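Local coordinates for protein MNMC2 (Aquifex aeolicus, PDB 3VYW) that methylates the wobble uridine of tRNA as an S-adenosylmethionine-dependent methyltransferase, working without the oxidase domain to which such enzymes are usually fused, at residues E149-E152 against F153-R157. Sequence-based numbering, arbitrary orientation.
Sequences EIHE and FLLER
Phe153 N donates to Glu149 O at 3.1 Å, an i to i+4 bond, while the ring of Phe153 meets Ile150 one turn back: its CD2 lies 4.0 Å from Ile150 CD1, an oblique apolar touch. Leu154 repeats the backbone pattern on Ile150 O and turns its side chain to Leu111 and Leu168. Leu155 N bonds His151 O at 3.0 Å, and Leu155 CD1 sits 3.9 Å from the centroid of the His151 ring, 13° off the normal, which defines a CH-pi contact over the face. The imidazole is swung clear of the backbone N (CG anti to it, chi1 -163°), and there NE2 donates to Leu107 O and ND1 accepts a weak hydrogen bond from Leu143 N. Without the imidazole, as with an alanine here, Leu107 O would probably lose this donor and Leu155 CD1 and Tyr109 the ring they pack against. Glu156 N hydrogen-bonds Glu152 O, and Glu156 OE1 turns its anti lone pair to Arg157 NH1, a 3.2 Å salt bridge. The same NH1 reaches Phe153 O at 2.7 Å, and the guanidinium lies over one face of the Phe153 ring, CZ offset toward its rim. Regular i to i+4 bonding marks helix 148-157, beside strand 166-172 in the Rossmann-like methyltransferase fold; His151 is second-shell to the S-adenosylmethionine site through cofactor-binding Leu107 and Tyr109.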
# COMPACT_ATOMS: atom_id res chain seq x y z
N GLU A 149 -4.44 -13.66 -20.21
CA GLU A 149 -5.79 -14.16 -20.20
C GLU A 149 -6.52 -13.86 -18.93
O GLU A 149 -7.68 -13.51 -18.92
CB GLU A 149 -5.76 -15.66 -20.32
CG GLU A 149 -6.51 -16.19 -21.49
CD GLU A 149 -5.75 -16.02 -22.77
OE1 GLU A 149 -5.11 -16.98 -23.22
OE2 GLU A 149 -5.81 -14.92 -23.34
N ILE A 150 -5.82 -14.11 -17.85
CA ILE A 150 -6.27 -13.87 -16.51
C ILE A 150 -6.46 -12.41 -16.21
O ILE A 150 -7.35 -12.05 -15.51
CB ILE A 150 -5.32 -14.52 -15.53
CG1 ILE A 150 -5.98 -14.69 -14.19
CG2 ILE A 150 -4.08 -13.70 -15.36
CD1 ILE A 150 -7.38 -15.20 -14.29
N HIS A 151 -5.57 -11.57 -16.70
CA HIS A 151 -5.74 -10.17 -16.51
C HIS A 151 -6.93 -9.56 -17.18
O HIS A 151 -7.62 -8.75 -16.60
CB HIS A 151 -4.48 -9.46 -16.93
CG HIS A 151 -4.38 -8.07 -16.41
ND1 HIS A 151 -3.80 -7.10 -17.08
CD2 HIS A 151 -4.84 -7.52 -15.26
CE1 HIS A 151 -3.87 -6.00 -16.39
NE2 HIS A 151 -4.51 -6.25 -15.28
N GLU A 152 -7.17 -9.94 -18.42
CA GLU A 152 -8.31 -9.50 -19.17
C GLU A 152 -9.57 -9.99 -18.55
O GLU A 152 -10.55 -9.33 -18.55
CB GLU A 152 -8.21 -9.93 -20.62
CG GLU A 152 -7.19 -9.12 -21.40
CD GLU A 152 -7.17 -9.44 -22.86
OE1 GLU A 152 -6.09 -9.68 -23.41
OE2 GLU A 152 -8.24 -9.41 -23.45
N PHE A 153 -9.53 -11.18 -18.01
CA PHE A 153 -10.65 -11.74 -17.33
C PHE A 153 -11.05 -10.94 -16.12
O PHE A 153 -12.20 -10.74 -15.89
CB PHE A 153 -10.30 -13.16 -16.98
CG PHE A 153 -11.20 -13.82 -15.99
CD1 PHE A 153 -12.11 -14.71 -16.41
CD2 PHE A 153 -11.06 -13.60 -14.66
CE1 PHE A 153 -12.91 -15.35 -15.51
CE2 PHE A 153 -11.86 -14.22 -13.76
CZ PHE A 153 -12.78 -15.10 -14.19
N LEU A 154 -10.09 -10.51 -15.33
CA LEU A 154 -10.34 -9.64 -14.20
C LEU A 154 -10.86 -8.29 -14.60
O LEU A 154 -11.71 -7.76 -13.98
CB LEU A 154 -9.08 -9.47 -13.38
CG LEU A 154 -9.16 -8.55 -12.19
CD1 LEU A 154 -10.02 -9.17 -11.13
CD2 LEU A 154 -7.80 -8.32 -11.63
N LEU A 155 -10.31 -7.73 -15.63
CA LEU A 155 -10.72 -6.42 -16.06
C LEU A 155 -12.15 -6.38 -16.53
O LEU A 155 -12.83 -5.43 -16.32
CB LEU A 155 -9.74 -5.85 -17.07
CG LEU A 155 -8.36 -5.55 -16.52
CD1 LEU A 155 -7.41 -5.31 -17.64
CD2 LEU A 155 -8.42 -4.35 -15.63
N GLU A 156 -12.59 -7.45 -17.16
CA GLU A 156 -13.92 -7.58 -17.66
C GLU A 156 -14.88 -7.48 -16.53
O GLU A 156 -15.95 -6.97 -16.68
CB GLU A 156 -14.10 -8.91 -18.36
CG GLU A 156 -13.74 -8.90 -19.82
CD GLU A 156 -13.38 -10.26 -20.38
OE1 GLU A 156 -13.67 -11.26 -19.75
OE2 GLU A 156 -12.83 -10.31 -21.48
N ARG A 157 -14.51 -8.00 -15.39
CA ARG A 157 -15.36 -8.06 -14.24
C ARG A 157 -15.34 -6.87 -13.32
O ARG A 157 -16.09 -6.80 -12.42
CB ARG A 157 -15.02 -9.30 -13.46
CG ARG A 157 -15.57 -10.54 -14.10
CD ARG A 157 -14.63 -11.71 -14.09
NE ARG A 157 -15.21 -12.80 -14.83
CZ ARG A 157 -15.00 -13.01 -16.10
NH1 ARG A 157 -14.24 -12.20 -16.76
NH2 ARG A 157 -15.55 -14.01 -16.71